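Local coordinates for protein alkylhalidase CmlS (Streptomyces venezuelae, PDB 3I3L) that probably carries out the flavin-dependent halogenation step of chloramphenicol biosynthesis, using an FAD held by a covalent bond to the protein, at residues 309-314 against 339-344; 328-333 against 364-369; 334-339 against 489-494. All blocks are in the same frame, centred on the assembly; numbering follows the deposited sequence.

Contact 1: residues 309-314 against 339-344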
loop_
_atom_site.group_PDB
_atom_site.type_symbol
_atom_site.label_atom_id
_atom_site.label_comp_id
_atom_site.label_asym_id
_atom_site.label_seq_id
_atom_site.Cartn_x
_atom_site.Cartn_y
_atom_site.Cartn_z
ATOM N N ARG A 309 11.009 -22.691 -1.752
ATOM C CA ARG A 309 11.465 -22.288 -0.426
ATOM C C ARG A 309 11.795 -20.802 -0.246
ATOM O O ARG A 309 12.522 -20.450 0.685
ATOM C CB ARG A 309 12.673 -23.150 -0.000
ATOM C CG ARG A 309 12.320 -24.604 0.180
ATOM C CD ARG A 309 13.578 -25.531 0.477
ATOM N NE ARG A 309 13.124 -26.936 0.637
ATOM C CZ ARG A 309 12.615 -27.434 1.779
ATOM N NH1 ARG A 309 12.503 -26.669 2.849
ATOM N NH2 ARG A 309 12.167 -28.684 1.836
ATOM N N PHE A 310 11.355 -19.944 -1.170
ATOM C CA PHE A 310 11.604 -18.507 -1.029
ATOM C C PHE A 310 10.323 -17.651 -1.106
ATOM O O PHE A 310 9.383 -18.023 -1.753
ATOM C CB PHE A 310 12.604 -18.019 -2.075
ATOM C CG PHE A 310 12.021 -17.898 -3.490
ATOM C CD1 PHE A 310 11.431 -16.689 -3.920
ATOM C CD2 PHE A 310 12.084 -18.960 -4.392
ATOM C CE1 PHE A 310 10.927 -16.571 -5.232
ATOM C CE2 PHE A 310 11.598 -18.841 -5.683
ATOM C CZ PHE A 310 11.017 -17.648 -6.107
ATOM N N PHE A 311 10.375 -16.502 -0.442
ATOM C CA PHE A 311 9.397 -15.466 -0.526
ATOM C C PHE A 311 10.157 -14.153 -0.781
ATOM O O PHE A 311 11.188 -13.918 -0.183
ATOM C CB PHE A 311 8.607 -15.338 0.806
ATOM C CG PHE A 311 7.681 -16.509 1.075
ATOM C CD1 PHE A 311 6.333 -16.394 0.868
ATOM C CD2 PHE A 311 8.194 -17.731 1.483
ATOM C CE1 PHE A 311 5.478 -17.437 1.011
ATOM C CE2 PHE A 311 7.310 -18.823 1.706
ATOM C CZ PHE A 311 5.980 -18.682 1.465
ATOM N N LEU A 312 9.605 -13.283 -1.654
ATOM C CA LEU A 312 10.072 -11.913 -1.785
ATOM C C LEU A 312 9.121 -10.988 -1.026
ATOM O O LEU A 312 7.885 -11.119 -1.164
ATOM C CB LEU A 312 10.116 -11.502 -3.277
ATOM C CG LEU A 312 10.678 -12.514 -4.293
ATOM C CD1 LEU A 312 10.589 -11.953 -5.681
ATOM C CD2 LEU A 312 12.176 -12.966 -3.974
ATOM N N CYS A 313 9.672 -10.045 -0.235
ATOM C CA CYS A 313 8.855 -9.104 0.529
ATOM C C CYS A 313 9.303 -7.642 0.257
ATOM O O CYS A 313 10.492 -7.394 0.039
ATOM C CB CYS A 313 8.995 -9.364 2.052
ATOM S SG CYS A 313 8.504 -11.014 2.580
ATOM N N GLY A 314 8.362 -6.681 0.260
ATOM C CA GLY A 314 8.710 -5.290 0.086
ATOM C C GLY A 314 9.279 -4.999 -1.297
ATOM O O GLY A 314 8.905 -5.648 -2.232
ATOM N N ALA A 339 5.856 -14.481 6.663
ATOM C CA ALA A 339 6.046 -15.160 7.934
ATOM C C ALA A 339 4.906 -16.199 8.198
ATOM O O ALA A 339 5.169 -17.366 8.485
ATOM C CB ALA A 339 6.112 -14.114 9.072
ATOM N N ALA A 340 3.658 -15.769 8.097
ATOM C CA ALA A 340 2.544 -16.640 8.374
ATOM C C ALA A 340 2.539 -17.758 7.363
ATOM O O ALA A 340 2.162 -18.895 7.683
ATOM C CB ALA A 340 1.235 -15.838 8.320
ATOM N N ALA A 341 2.907 -17.439 6.118
ATOM C CA ALA A 341 2.921 -18.437 5.046
ATOM C C ALA A 341 3.950 -19.526 5.329
ATOM O O ALA A 341 3.668 -20.713 5.143
ATOM C CB ALA A 341 3.256 -17.749 3.670
ATOM N N ILE A 342 5.172 -19.085 5.725
ATOM C CA ILE A 342 6.235 -20.046 6.045
ATOM C C ILE A 342 5.783 -20.947 7.249
ATOM O O ILE A 342 5.946 -22.166 7.240
ATOM C CB ILE A 342 7.523 -19.307 6.322
ATOM C CG1 ILE A 342 8.169 -18.780 4.986
ATOM C CG2 ILE A 342 8.574 -20.285 6.991
ATOM C CD1 ILE A 342 9.233 -17.753 5.273
ATOM N N ASP A 343 5.174 -20.333 8.252
ATOM C CA ASP A 343 4.649 -21.099 9.384
ATOM C C ASP A 343 3.627 -22.146 8.980
ATOM O O ASP A 343 3.681 -23.304 9.409
ATOM C CB ASP A 343 4.040 -20.148 10.441
ATOM C CG ASP A 343 3.534 -20.899 11.666
ATOM O OD1 ASP A 343 4.323 -21.650 12.290
ATOM O OD2 ASP A 343 2.350 -20.771 11.982
ATOM N N ARG A 344 2.681 -21.757 8.134
ATOM C CA ARG A 344 1.663 -22.692 7.691
ATOM C C ARG A 344 2.228 -23.837 6.904
ATOM O O ARG A 344 1.781 -24.972 7.039
ATOM C CB ARG A 344 0.606 -21.949 6.859
ATOM C CG ARG A 344 -0.574 -22.755 6.476
ATOM C CD ARG A 344 -1.584 -22.868 7.581
ATOM N NE ARG A 344 -2.616 -23.858 7.258
ATOM C CZ ARG A 344 -3.604 -24.238 8.079
ATOM N NH1 ARG A 344 -3.766 -23.676 9.260
ATOM N NH2 ARG A 344 -4.448 -25.186 7.684
#
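The aromatic ring of Phe311 meets Ala341 and Ile342 obliquely, while His356 stacks on it and Tyr359 packs against it edge-to-face. This is strand-to-helix packing in the FAD-binding domain, consistent with a Rossmann-type fold: strand 310-312 pairs with strand 179-182 in the mixed sheet, and helix 327-347 covers it. Phe311 turns its CB toward the helix, and with CG anti to its own carbonyl carbon (chi1 -70°) the ring reaches the helix surface with its far end. There CE1 lies 3.5 Å from Ala341 CB, and CZ is nearly as close to the same methyl. The other flank is taken by Ile342, whose CG1 lies 3.4 Å from Phe311 CE2, the two side chains sliding past each other in opposite directions. All three residues are buried and meet through carbon atoms alone, so the contact is apolar packing. Putting an alanine here removes the ring and would probably open a gap beside Ala341 and Ile342, leaving His356 and Tyr359 without their aromatic partner. Ile342 also touches Leu42 of helix 33-44 and Phe179 of strand 179-182; its CD1 stands 3.9 Å from Phe311 CD2.

Contact 2: residues 328-333 against 364-369; sequences VHLASQ and REAYEQ. With FAD (flavin-adenine dinucleotide), chain B.
The first turns of helix 327-347, which present a backbone amide to the flavin, lie beside helix 352-382, where Leu330 and Gln333 approach Ala366 across a light helix-helix contact. The small methyl of Ala366 receives one group from each: Leu330 CD2 stands 4.4 Å from Ala366 CB, and Gln333 NE2 is at the same distance from that carbon. Gln333 reaches over because its chain is extended, CG roughly anti to the backbone N (chi1 158°) and CD anti beyond it. Leu330 and Gln333 sit one helical turn apart. A different side of the same helix serves the cofactor. Val328 N donates a nearly straight bond of 2.8 Å to FAD O2 (166° at the hydrogen), and Val328 CG2 lies 3.3 Å from the same oxygen. Further along, Ala331 CB comes within 3.8 Å of FAD O5'. Ser332 OG folds back onto Val328 O at 3.0 Å, while Ser332 N reaches that oxygen from the opposite face of its plane. An amide at a helix N-terminus aimed at O2 would probably favour negative charge at the pyrimidine end of a reduced flavin, whereas the Ala366 side offers mainly weak van der Waals contact.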
loop_
_atom_site.group_PDB
_atom_site.type_symbol
_atom_site.label_atom_id
_atom_site.label_comp_id
_atom_site.label_asym_id
_atom_site.label_seq_id
_atom_site.Cartn_x
_atom_site.Cartn_y
_atom_site.Cartn_z
ATOM N N VAL A 328 6.450 1.344 2.722
ATOM C CA VAL A 328 6.741 0.701 4.000
ATOM C C VAL A 328 5.571 -0.144 4.469
ATOM O O VAL A 328 5.742 -1.213 5.041
ATOM C CB VAL A 328 7.162 1.722 5.085
ATOM C CG1 VAL A 328 7.351 0.992 6.489
ATOM C CG2 VAL A 328 8.442 2.412 4.658
ATOM N N HIS A 329 4.372 0.324 4.202
ATOM C CA HIS A 329 3.200 -0.477 4.498
ATOM C C HIS A 329 3.187 -1.822 3.758
ATOM O O HIS A 329 2.919 -2.889 4.339
ATOM C CB HIS A 329 1.888 0.271 4.192
ATOM C CG HIS A 329 0.691 -0.590 4.418
ATOM N ND1 HIS A 329 0.333 -1.030 5.681
ATOM C CD2 HIS A 329 -0.198 -1.145 3.550
ATOM C CE1 HIS A 329 -0.724 -1.816 5.575
ATOM N NE2 HIS A 329 -1.073 -1.887 4.299
ATOM N N LEU A 330 3.441 -1.798 2.470
ATOM C CA LEU A 330 3.466 -3.084 1.707
ATOM C C LEU A 330 4.662 -3.929 2.112
ATOM O O LEU A 330 4.557 -5.149 2.161
ATOM C CB LEU A 330 3.485 -2.816 0.233
ATOM C CG LEU A 330 2.169 -2.276 -0.339
ATOM C CD1 LEU A 330 2.343 -1.973 -1.811
ATOM C CD2 LEU A 330 1.061 -3.330 -0.161
ATOM N N ALA A 331 5.790 -3.309 2.467
ATOM C CA ALA A 331 6.910 -4.108 3.002
ATOM C C ALA A 331 6.464 -4.837 4.309
ATOM O O ALA A 331 6.778 -5.995 4.508
ATOM C CB ALA A 331 8.133 -3.217 3.316
ATOM N N SER A 332 5.731 -4.137 5.173
ATOM C CA SER A 332 5.327 -4.673 6.499
ATOM C C SER A 332 4.295 -5.730 6.336
ATOM O O SER A 332 4.376 -6.801 6.957
ATOM C CB SER A 332 4.756 -3.543 7.356
ATOM O OG SER A 332 5.819 -2.629 7.640
ATOM N N GLN A 333 3.311 -5.458 5.514
ATOM C CA GLN A 333 2.208 -6.384 5.308
ATOM C C GLN A 333 2.658 -7.643 4.653
ATOM O O GLN A 333 2.224 -8.729 5.042
ATOM C CB GLN A 333 1.120 -5.695 4.498
ATOM C CG GLN A 333 0.126 -6.576 3.737
ATOM C CD GLN A 333 -0.781 -5.741 2.761
ATOM O OE1 GLN A 333 -1.266 -4.643 3.161
ATOM N NE2 GLN A 333 -1.027 -6.265 1.488
ATOM N N ARG A 364 -0.181 -9.643 -5.711
ATOM C CA ARG A 364 -0.415 -9.199 -7.064
ATOM C C ARG A 364 -1.602 -8.278 -7.099
ATOM O O ARG A 364 -1.546 -7.212 -7.728
ATOM C CB ARG A 364 -0.630 -10.389 -8.030
ATOM C CG ARG A 364 -0.698 -9.954 -9.517
ATOM C CD ARG A 364 -0.693 -11.130 -10.508
ATOM N NE ARG A 364 0.515 -11.984 -10.347
ATOM C CZ ARG A 364 0.508 -13.203 -9.779
ATOM N NH1 ARG A 364 -0.659 -13.703 -9.313
ATOM N NH2 ARG A 364 1.645 -13.941 -9.692
ATOM N N GLU A 365 -2.664 -8.682 -6.407
ATOM C CA GLU A 365 -3.891 -7.929 -6.391
ATOM C C GLU A 365 -3.687 -6.577 -5.707
ATOM O O GLU A 365 -4.250 -5.594 -6.169
ATOM C CB GLU A 365 -4.996 -8.693 -5.665
ATOM C CG GLU A 365 -5.430 -9.940 -6.469
ATOM C CD GLU A 365 -6.679 -10.633 -5.920
ATOM O OE1 GLU A 365 -7.063 -10.349 -4.745
ATOM O OE2 GLU A 365 -7.251 -11.445 -6.692
ATOM N N ALA A 366 -2.892 -6.527 -4.629
ATOM C CA ALA A 366 -2.568 -5.220 -3.977
ATOM C C ALA A 366 -1.840 -4.296 -4.955
ATOM O O ALA A 366 -2.182 -3.099 -5.084
ATOM C CB ALA A 366 -1.776 -5.420 -2.769
ATOM N N TYR A 367 -0.881 -4.865 -5.688
ATOM C CA TYR A 367 -0.017 -4.098 -6.593
ATOM C C TYR A 367 -0.858 -3.538 -7.765
ATOM O O TYR A 367 -0.818 -2.354 -8.068
ATOM C CB TYR A 367 1.115 -4.982 -7.163
ATOM C CG TYR A 367 1.912 -4.237 -8.183
ATOM C CD1 TYR A 367 2.926 -3.353 -7.777
ATOM C CD2 TYR A 367 1.626 -4.354 -9.574
ATOM C CE1 TYR A 367 3.678 -2.620 -8.699
ATOM C CE2 TYR A 367 2.399 -3.603 -10.526
ATOM C CZ TYR A 367 3.419 -2.741 -10.038
ATOM O OH TYR A 367 4.187 -1.991 -10.914
ATOM N N GLU A 368 -1.612 -4.418 -8.407
ATOM C CA GLU A 368 -2.376 -4.092 -9.574
ATOM C C GLU A 368 -3.469 -3.055 -9.278
ATOM O O GLU A 368 -3.795 -2.216 -10.117
ATOM C CB GLU A 368 -2.951 -5.367 -10.218
ATOM C CG GLU A 368 -1.943 -5.997 -11.234
ATOM C CD GLU A 368 -2.394 -7.375 -11.784
ATOM O OE1 GLU A 368 -3.599 -7.694 -11.707
ATOM O OE2 GLU A 368 -1.536 -8.135 -12.302
ATOM N N GLN A 369 -4.015 -3.066 -8.087
ATOM C CA GLN A 369 -5.108 -2.189 -7.844
ATOM C C GLN A 369 -4.600 -0.808 -7.334
ATOM O O GLN A 369 -5.257 0.222 -7.515
ATOM C CB GLN A 369 -6.069 -2.848 -6.872
ATOM C CG GLN A 369 -6.038 -2.270 -5.492
ATOM C CD GLN A 369 -7.085 -2.926 -4.612
ATOM O OE1 GLN A 369 -7.568 -4.039 -4.928
ATOM N NE2 GLN A 369 -7.466 -2.240 -3.514
HETATM P PA FAD B . 14.653 -1.282 2.055
HETATM O O1A FAD B . 15.431 -0.860 0.831
HETATM O O2A FAD B . 14.128 -0.190 2.920
HETATM O O5B FAD B . 15.609 -2.266 2.941
HETATM C C5B FAD B . 16.361 -3.286 2.315
HETATM C C4B FAD B . 17.688 -3.557 3.059
HETATM O O4B FAD B . 18.330 -4.678 2.407
HETATM C C3B FAD B . 18.656 -2.400 2.982
HETATM O O3B FAD B . 18.962 -1.957 4.269
HETATM C C2B FAD B . 19.906 -2.975 2.300
HETATM O O2B FAD B . 21.069 -2.570 2.951
HETATM C C1B FAD B . 19.724 -4.480 2.421
HETATM N N9A FAD B . 20.296 -5.320 1.386
HETATM C C8A FAD B . 20.218 -5.145 0.036
HETATM N N7A FAD B . 20.853 -6.172 -0.570
HETATM C C5A FAD B . 21.413 -6.963 0.375
HETATM C C6A FAD B . 22.173 -8.115 0.292
HETATM N N6A FAD B . 22.480 -8.648 -0.877
HETATM N N1A FAD B . 22.549 -8.720 1.462
HETATM C C2A FAD B . 22.228 -8.192 2.688
HETATM N N3A FAD B . 21.469 -7.064 2.749
HETATM C C4A FAD B . 21.063 -6.454 1.613
HETATM N N1 FAD B . 7.594 4.558 1.390
HETATM C C2 FAD B . 6.703 5.001 2.353
HETATM O O2 FAD B . 6.134 4.156 3.031
HETATM N N3 FAD B . 6.447 6.335 2.529
HETATM C C4 FAD B . 7.072 7.275 1.753
HETATM O O4 FAD B . 6.831 8.509 1.954
HETATM C C4X FAD B . 7.947 6.839 0.757
HETATM N N5 FAD B . 8.602 7.752 -0.024
HETATM C C5X FAD B . 9.541 7.316 -0.930
HETATM C C6 FAD B . 10.209 8.243 -1.744
HETATM C C7 FAD B . 11.087 7.797 -2.702
HETATM C C7M FAD B . 11.837 8.769 -3.581
HETATM C C8 FAD B . 11.331 6.430 -2.797
HETATM C C8M FAD B . 12.341 5.912 -3.742
HETATM C C9 FAD B . 10.642 5.489 -2.024
HETATM C C9A FAD B . 9.746 5.972 -1.082
HETATM N N10 FAD B . 9.128 5.047 -0.291
HETATM C C10 FAD B . 8.199 5.460 0.588
HETATM C "C1'" FAD B . 9.348 3.618 -0.652
HETATM C "C2'" FAD B . 9.893 2.862 0.536
HETATM O "O2'" FAD B . 10.969 3.559 1.021
HETATM C "C3'" FAD B . 10.249 1.422 0.281
HETATM O "O3'" FAD B . 9.099 0.728 -0.150
HETATM C "C4'" FAD B . 10.754 0.734 1.593
HETATM O "O4'" FAD B . 11.994 1.241 2.001
HETATM C "C5'" FAD B . 10.950 -0.755 1.344
HETATM O "O5'" FAD B . 11.330 -1.401 2.525
HETATM P P FAD B . 12.175 -2.722 2.334
HETATM O O1P FAD B . 11.527 -3.585 1.275
HETATM O O2P FAD B . 12.470 -3.337 3.698
HETATM O O3P FAD B . 13.529 -2.270 1.572
#

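Contact 3: residues 334-339 against 489-494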
loop_
_atom_site.group_PDB
_atom_site.type_symbol
_atom_site.label_atom_id
_atom_site.label_comp_id
_atom_site.label_asym_id
_atom_site.label_seq_id
_atom_site.Cartn_x
_atom_site.Cartn_y
_atom_site.Cartn_z
ATOM N N SER A 334 3.525 -7.541 3.647
ATOM C CA SER A 334 3.958 -8.739 2.937
ATOM C C SER A 334 4.880 -9.520 3.862
ATOM O O SER A 334 4.927 -10.733 3.798
ATOM C CB SER A 334 4.655 -8.410 1.586
ATOM O OG SER A 334 5.928 -7.742 1.723
ATOM N N ALA A 335 5.637 -8.811 4.704
ATOM C CA ALA A 335 6.574 -9.466 5.630
ATOM C C ALA A 335 5.793 -10.313 6.610
ATOM O O ALA A 335 6.117 -11.487 6.818
ATOM C CB ALA A 335 7.443 -8.388 6.402
ATOM N N VAL A 336 4.709 -9.750 7.153
ATOM C CA VAL A 336 3.817 -10.495 8.043
ATOM C C VAL A 336 3.205 -11.656 7.314
ATOM O O VAL A 336 3.108 -12.770 7.891
ATOM C CB VAL A 336 2.703 -9.592 8.622
ATOM C CG1 VAL A 336 1.541 -10.429 9.147
ATOM C CG2 VAL A 336 3.274 -8.691 9.761
ATOM N N SER A 337 2.805 -11.456 6.068
ATOM C CA SER A 337 2.173 -12.569 5.301
ATOM C C SER A 337 3.147 -13.668 4.966
ATOM O O SER A 337 2.791 -14.850 4.920
ATOM C CB SER A 337 1.552 -12.052 3.990
ATOM O OG SER A 337 0.527 -11.138 4.290
ATOM N N ALA A 338 4.372 -13.286 4.654
ATOM C CA ALA A 338 5.370 -14.290 4.259
ATOM C C ALA A 338 5.738 -15.137 5.499
ATOM O O ALA A 338 5.919 -16.317 5.371
ATOM C CB ALA A 338 6.670 -13.634 3.710
ATOM N N ALA A 339 5.856 -14.481 6.663
ATOM C CA ALA A 339 6.046 -15.160 7.934
ATOM C C ALA A 339 4.906 -16.199 8.198
ATOM O O ALA A 339 5.169 -17.366 8.485
ATOM C CB ALA A 339 6.112 -14.114 9.072
ATOM N N TYR A 489 -7.158 -18.260 2.700
ATOM C CA TYR A 489 -6.372 -17.987 3.879
ATOM C C TYR A 489 -6.564 -16.595 4.386
ATOM O O TYR A 489 -6.908 -15.659 3.616
ATOM C CB TYR A 489 -4.897 -18.254 3.605
ATOM C CG TYR A 489 -4.571 -19.721 3.331
ATOM C CD1 TYR A 489 -4.579 -20.664 4.371
ATOM C CD2 TYR A 489 -4.254 -20.160 2.077
ATOM C CE1 TYR A 489 -4.277 -21.994 4.140
ATOM C CE2 TYR A 489 -3.940 -21.520 1.830
ATOM C CZ TYR A 489 -3.934 -22.397 2.894
ATOM O OH TYR A 489 -3.631 -23.704 2.677
ATOM N N ARG A 490 -6.343 -16.438 5.680
ATOM C CA ARG A 490 -6.374 -15.113 6.274
ATOM C C ARG A 490 -5.392 -15.083 7.424
ATOM O O ARG A 490 -5.339 -16.020 8.192
ATOM C CB ARG A 490 -7.830 -14.767 6.690
ATOM C CG ARG A 490 -8.038 -13.817 7.849
ATOM C CD ARG A 490 -8.553 -14.577 9.131
ATOM N NE ARG A 490 -8.922 -13.717 10.298
ATOM C CZ ARG A 490 -9.171 -12.393 10.255
ATOM N NH1 ARG A 490 -9.084 -11.699 9.120
ATOM N NH2 ARG A 490 -9.496 -11.737 11.363
ATOM N N VAL A 491 -4.595 -14.021 7.542
ATOM C CA VAL A 491 -3.733 -13.878 8.701
ATOM C C VAL A 491 -4.539 -13.413 9.899
ATOM O O VAL A 491 -5.103 -12.347 9.859
ATOM C CB VAL A 491 -2.652 -12.843 8.429
ATOM C CG1 VAL A 491 -1.835 -12.609 9.664
ATOM C CG2 VAL A 491 -1.741 -13.330 7.216
ATOM N N GLU A 492 -4.571 -14.195 10.979
ATOM C CA GLU A 492 -5.222 -13.768 12.229
ATOM C C GLU A 492 -4.474 -12.602 12.853
ATOM O O GLU A 492 -3.281 -12.699 13.091
ATOM C CB GLU A 492 -5.265 -14.967 13.219
ATOM C CG GLU A 492 -6.227 -14.783 14.383
ATOM C CD GLU A 492 -5.651 -13.908 15.436
ATOM O OE1 GLU A 492 -4.483 -14.115 15.842
ATOM O OE2 GLU A 492 -6.344 -12.965 15.878
ATOM N N PRO A 493 -5.156 -11.484 13.148
ATOM C CA PRO A 493 -4.371 -10.256 13.502
ATOM C C PRO A 493 -3.634 -10.299 14.821
ATOM O O PRO A 493 -2.584 -9.675 14.965
ATOM C CB PRO A 493 -5.427 -9.126 13.519
ATOM C CG PRO A 493 -6.765 -9.880 13.682
ATOM C CD PRO A 493 -6.587 -11.183 12.925
ATOM N N ILE A 494 -4.155 -11.023 15.804
ATOM C CA ILE A 494 -3.518 -10.978 17.137
ATOM C C ILE A 494 -2.271 -11.873 17.247
ATOM O O ILE A 494 -1.237 -11.448 17.761
ATOM C CB ILE A 494 -4.521 -11.356 18.257
ATOM C CG1 ILE A 494 -5.765 -10.463 18.161
ATOM C CG2 ILE A 494 -3.851 -11.302 19.663
ATOM C CD1 ILE A 494 -6.541 -10.347 19.431
#
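Val491, the last residue of strand 483-491, turns its CB toward helix 327-347 and divides there into two methyls that touch Val336 and Ser337. CG1, placed anti to the backbone N (chi1 175°), lies 4.1 Å from Val336 CG1, one methyl against another where the two valines pass at a slant. CG2, the branch anti to the carbonyl carbon, turns to the neighbouring residue and stands 4.3 Å from Ser337 OG. The hydroxyl has its polar partner within the helix, in a hydrogen bond to Gln333 O one turn earlier, so it meets the methyl by packing only. Val491 also touches Leu498 on the next strand of its own sheet, and Val336 packs on Phe496 as well as on Val37 and Thr41 of helix 33-44. The strand lies in the region assigned to the CmlS C-terminal family and the helix in the FAD-binding one, consistent with packing between the two parts of the protein. Just after the strand the chain turns, and the carboxylate of Glu492 holds the turn: Ile494 N donates to Glu492 OE2 at 2.9 Å, coming from above the carboxylate plane (43° out of it), while Glu492 OE1 takes the amide of Gly495. Pro493 O, in the same turn, is hydrogen-bonded to Arg76. With a methyl from Val336 and a serine already bonded within its helix as partners, Val491 meets helix 327-347 by nondirectional van der Waals packing.

How the contacts relate
From the N terminus, the chain leaves strand 310-312, passes the FAD-binding loop and enters helix 327-347, whose turns serve all three contacts. Contact 1 closes the shortest loop, bringing the late turns of the helix back onto the strand. Contact 2 starts inside that loop and ends beyond it, on helix 352-382; contact 3 starts there too and closes the longest excursion, 150 residues, on the C-terminal region. Every pair crosses and none nests. Contacts 1 and 3 share Ala339 and touch through Cys313 SG and Ala338 CB, and probably by a Gly314 N to Ser334 OG hydrogen bond; contact 2 meets contact 1 where Gly314 packs on Ala331. One helix joins sheet, neighbouring helix and C-terminal region.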